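Local coordinates for protein CdiI (Burkholderia pseudomallei 1026a, PDB 4G6V) that binds the C-terminal tRNase toxin domain of CdiA as its cognate immunity protein and thereby protects the cell from contact-dependent growth inhibition, at the interface of chains B and A. Sequence-based numbering; all coordinates share one arbitrary frame. Chains: chain A, CdiI; chain B, Adhesin/hemolysin.

The interface of chains B and A. Residues chain B 52, 55-56, 58-59, 62-63; chain A 3, 69, 72-73, 75-76, 95, 101.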
ATOM      1  N   PRO B  52       0.177  -5.942 -16.025  1.00 34.59           N
ATOM      2  CA  PRO B  52       1.290  -6.040 -16.974  1.00 34.09           C
ATOM      3  C   PRO B  52       1.922  -7.428 -16.909  1.00 41.79           C
ATOM      4  O   PRO B  52       2.203  -7.918 -15.808  1.00 37.94           O
ATOM      5  CB  PRO B  52       2.284  -4.980 -16.469  1.00 29.40           C
ATOM      6  CG  PRO B  52       1.458  -4.050 -15.643  1.00 31.54           C
ATOM      7  CD  PRO B  52       0.443  -4.932 -14.986  1.00 34.35           C
ATOM      8  N   SER B  55       4.936  -8.346 -14.541  1.00 21.70           N
ATOM      9  CA  SER B  55       4.677  -8.417 -13.110  1.00 28.19           C
ATOM     10  C   SER B  55       4.844  -9.843 -12.627  1.00 28.82           C
ATOM     11  O   SER B  55       4.395 -10.778 -13.275  1.00 33.41           O
ATOM     12  CB  SER B  55       3.244  -7.948 -12.774  1.00 34.11           C
ATOM     13  OG  SER B  55       2.862  -6.814 -13.536  1.00 32.58           O
ATOM     14  N   ASP B  56       5.474  -9.995 -11.471  1.00 35.02           N
ATOM     15  CA  ASP B  56       5.739 -11.294 -10.850  1.00 32.62           C
ATOM     16  C   ASP B  56       4.525 -11.801 -10.083  1.00 33.06           C
ATOM     17  O   ASP B  56       3.458 -11.222 -10.172  1.00 32.54           O
ATOM     18  CB  ASP B  56       6.889 -11.146  -9.865  1.00 36.87           C
ATOM     19  CG  ASP B  56       6.697  -9.957  -8.948  1.00 46.22           C
ATOM     20  OD1 ASP B  56       5.931 -10.064  -7.958  1.00 39.92           O
ATOM     21  OD2 ASP B  56       7.281  -8.898  -9.255  1.00 53.00           O
ATOM     22  N   VAL B  58       3.782 -11.994  -6.759  1.00 34.68           N
ATOM     23  CA  VAL B  58       3.333 -11.103  -5.692  1.00 29.40           C
ATOM     24  C   VAL B  58       2.492  -9.918  -6.204  1.00 32.31           C
ATOM     25  O   VAL B  58       1.352  -9.707  -5.756  1.00 31.52           O
ATOM     26  CB  VAL B  58       4.529 -10.547  -4.894  1.00 37.81           C
ATOM     27  CG1 VAL B  58       4.079  -9.437  -3.953  1.00 27.18           C
ATOM     28  CG2 VAL B  58       5.243 -11.663  -4.129  1.00 33.49           C
ATOM     29  N   THR B  59       3.072  -9.136  -7.117  1.00 37.26           N
ATOM     30  CA  THR B  59       2.403  -7.977  -7.726  1.00 31.56           C
ATOM     31  C   THR B  59       1.156  -8.398  -8.478  1.00 33.31           C
ATOM     32  O   THR B  59       0.087  -7.803  -8.296  1.00 34.82           O
ATOM     33  CB  THR B  59       3.337  -7.209  -8.689  1.00 30.91           C
ATOM     34  OG1 THR B  59       4.313  -6.487  -7.930  1.00 26.84           O
ATOM     35  CG2 THR B  59       2.566  -6.233  -9.538  1.00 20.28           C
ATOM     36  N   SER B  62      -1.733  -9.076  -6.106  1.00 35.10           N
ATOM     37  CA  SER B  62      -2.381  -7.879  -5.545  1.00 34.88           C
ATOM     38  C   SER B  62      -3.323  -7.213  -6.541  1.00 29.33           C
ATOM     39  O   SER B  62      -4.372  -6.733  -6.148  1.00 37.79           O
ATOM     40  CB  SER B  62      -1.380  -6.848  -4.996  1.00 27.34           C
ATOM     41  OG  SER B  62      -0.851  -7.265  -3.746  1.00 45.18           O
ATOM     42  N   LEU B  63      -2.952  -7.178  -7.819  1.00 29.15           N
ATOM     43  CA  LEU B  63      -3.853  -6.648  -8.844  1.00 33.79           C
ATOM     44  C   LEU B  63      -5.080  -7.566  -9.069  1.00 37.53           C
ATOM     45  O   LEU B  63      -6.197  -7.083  -9.193  1.00 33.54           O
ATOM     46  CB  LEU B  63      -3.106  -6.357 -10.157  1.00 30.03           C
ATOM     47  CG  LEU B  63      -1.939  -5.370 -10.022  1.00 34.25           C
ATOM     48  CD1 LEU B  63      -1.384  -4.997 -11.372  1.00 29.71           C
ATOM     49  CD2 LEU B  63      -2.349  -4.106  -9.255  1.00 21.64           C
TER
ATOM     50  N   ILE A   3      -0.829  -0.309  -4.508  1.00 39.24           N
ATOM     51  CA  ILE A   3       0.440  -0.950  -4.161  1.00 38.82           C
ATOM     52  C   ILE A   3       1.475   0.033  -3.620  1.00 31.85           C
ATOM     53  O   ILE A   3       1.779   1.052  -4.243  1.00 30.43           O
ATOM     54  CB  ILE A   3       0.998  -1.776  -5.331  1.00 35.12           C
ATOM     55  CG1 ILE A   3       0.193  -3.069  -5.465  1.00 33.61           C
ATOM     56  CG2 ILE A   3       2.423  -2.111  -5.099  1.00 27.33           C
ATOM     57  CD1 ILE A   3       0.438  -3.813  -6.771  1.00 26.17           C
ATOM     58  N   LYS A  69      -0.928   2.117 -12.746  1.00 40.08           N
ATOM     59  CA  LYS A  69      -1.054   0.663 -12.710  1.00 40.00           C
ATOM     60  C   LYS A  69      -0.282  -0.015 -13.845  1.00 38.57           C
ATOM     61  O   LYS A  69       0.285  -1.078 -13.657  1.00 35.45           O
ATOM     62  CB  LYS A  69      -2.524   0.238 -12.739  1.00 51.84           C
ATOM     63  CG  LYS A  69      -3.322   0.631 -11.498  1.00 46.28           C
ATOM     64  CD  LYS A  69      -2.917  -0.191 -10.278  1.00 37.74           C
ATOM     65  CE  LYS A  69      -3.892   0.022  -9.136  1.00 39.72           C
ATOM     66  NZ  LYS A  69      -5.288   0.315  -9.649  1.00 42.52           N
ATOM     67  N   ALA A  72       3.259  -1.354 -13.080  1.00 36.87           N
ATOM     68  CA  ALA A  72       3.361  -2.303 -11.976  1.00 32.56           C
ATOM     69  C   ALA A  72       4.532  -3.238 -12.163  1.00 34.79           C
ATOM     70  O   ALA A  72       4.998  -3.872 -11.214  1.00 37.97           O
ATOM     71  CB  ALA A  72       2.074  -3.115 -11.844  1.00 32.50           C
ATOM     72  N   ASP A  73       5.006  -3.332 -13.397  1.00 31.66           N
ATOM     73  CA  ASP A  73       6.120  -4.212 -13.671  1.00 33.21           C
ATOM     74  C   ASP A  73       7.474  -3.529 -13.463  1.00 40.13           C
ATOM     75  O   ASP A  73       8.515  -4.133 -13.715  1.00 49.78           O
ATOM     76  CB  ASP A  73       6.012  -4.819 -15.072  1.00 33.67           C
ATOM     77  CG  ASP A  73       6.022  -3.765 -16.178  1.00 50.97           C
ATOM     78  OD1 ASP A  73       5.504  -2.615 -15.963  1.00 34.23           O
ATOM     79  OD2 ASP A  73       6.551  -4.117 -17.271  1.00 45.11           O
ATOM     80  N   ILE A  75       8.323  -2.300 -10.438  1.00 28.79           N
ATOM     81  CA  ILE A  75       8.624  -2.341  -9.012  1.00 24.91           C
ATOM     82  C   ILE A  75      10.051  -2.821  -8.690  1.00 30.15           C
ATOM     83  O   ILE A  75      10.750  -2.173  -7.920  1.00 36.59           O
ATOM     84  CB  ILE A  75       7.537  -3.097  -8.212  1.00 26.30           C
ATOM     85  CG1 ILE A  75       6.318  -2.193  -8.038  1.00 26.14           C
ATOM     86  CG2 ILE A  75       8.047  -3.544  -6.865  1.00 21.68           C
ATOM     87  CD1 ILE A  75       5.057  -2.902  -7.503  1.00 24.85           C
ATOM     88  N   PRO A  76      10.501  -3.933  -9.297  1.00 34.15           N
ATOM     89  CA  PRO A  76      11.865  -4.435  -9.068  1.00 27.73           C
ATOM     90  C   PRO A  76      12.964  -3.493  -9.552  1.00 29.09           C
ATOM     91  O   PRO A  76      14.058  -3.478  -8.971  1.00 31.94           O
ATOM     92  CB  PRO A  76      11.913  -5.727  -9.904  1.00 23.84           C
ATOM     93  CG  PRO A  76      10.515  -6.107 -10.119  1.00 27.35           C
ATOM     94  CD  PRO A  76       9.728  -4.833 -10.169  1.00 29.92           C
ATOM     95  N   GLN A  95       7.219  -4.585  -0.113  1.00 30.98           N
ATOM     96  CA  GLN A  95       6.027  -4.294  -0.880  1.00 22.86           C
ATOM     97  C   GLN A  95       4.826  -4.563   0.022  1.00 32.66           C
ATOM     98  O   GLN A  95       4.699  -5.659   0.600  1.00 22.87           O
ATOM     99  CB  GLN A  95       5.974  -5.157  -2.118  1.00 24.57           C
ATOM    100  CG  GLN A  95       4.945  -4.699  -3.102  1.00 33.48           C
ATOM    101  CD  GLN A  95       5.205  -5.215  -4.494  1.00 28.31           C
ATOM    102  OE1 GLN A  95       6.354  -5.444  -4.884  1.00 24.31           O
ATOM    103  NE2 GLN A  95       4.140  -5.396  -5.257  1.00 25.03           N
ATOM    104  N   ARG A 101      11.630  -6.936  -1.011  1.00 25.35           N
ATOM    105  CA  ARG A 101      12.152  -6.753  -2.360  1.00 24.05           C
ATOM    106  C   ARG A 101      13.649  -6.539  -2.350  1.00 29.22           C
ATOM    107  O   ARG A 101      14.272  -6.418  -3.397  1.00 37.98           O
ATOM    108  CB  ARG A 101      11.492  -5.571  -3.036  1.00 31.69           C
ATOM    109  CG  ARG A 101      10.061  -5.809  -3.425  1.00 33.07           C
ATOM    110  CD  ARG A 101       9.980  -6.312  -4.846  1.00 30.30           C
ATOM    111  NE  ARG A 101       8.599  -6.520  -5.268  1.00 29.85           N
ATOM    112  CZ  ARG A 101       8.224  -7.462  -6.127  1.00 34.35           C
ATOM    113  NH1 ARG A 101       9.122  -8.293  -6.651  1.00 31.46           N
ATOM    114  NH2 ARG A 101       6.951  -7.588  -6.459  1.00 38.53           N
TER
HETATM  115  O   HOH W   1       6.209  -5.968 -10.020  1.00 26.53           O
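A tight turn of the toxin, B:Pro52 to B:Ser55, leads through B:Asp56 into helix 57-74, and this corner rests on the 3-10 helix 69-74, the end of strand 91-95, A:Ile3 and A:Arg101 of the immunity protein. In this CdiA-CT/CdiI toxin-immunity complex B:Asp56 caps the helix start: its OD1 takes the backbone N of B:Thr59 at 3.1 Å, from above the carboxylate plane. CG of B:Asp56 sits crowded between backbone N and carbonyl carbon (chi1 48°), and the carboxylate meets A:Arg101 tip to tip, planes 60° apart. NH2 of A:Arg101 reaches the syn lone pair of B:Asp56 OD1 at 3.1 Å in a salt bridge; OD1 thus accepts two donors, and helix start and guanidinium would both favour its ionised form. OE1 of A:Gln95 holds the guanidinium edge side-on, accepting NE of A:Arg101 at 2.5 Å and its NH2. This fixes the amide's rotation, so NE2 of A:Gln95 points at the hydroxyl OG1 of B:Thr59, 2.9 Å away and almost straight (174° at H). A water 2.7 Å from the carbonyl O of A:Ala72 links it to OG1 of B:Thr59 and OD2 of B:Asp56. With OG1 beside its backbone N, B:Thr59 turns methyl CG2 onto CB of A:Ala72. Farther along, B:Leu63 crosses A:Ile3 at about a right angle, CD2 to CD1 3.7 Å, while the CB-CG-CD edge of B:Pro52 packs against A:Ala72 CB and the A:Asp73 side chain.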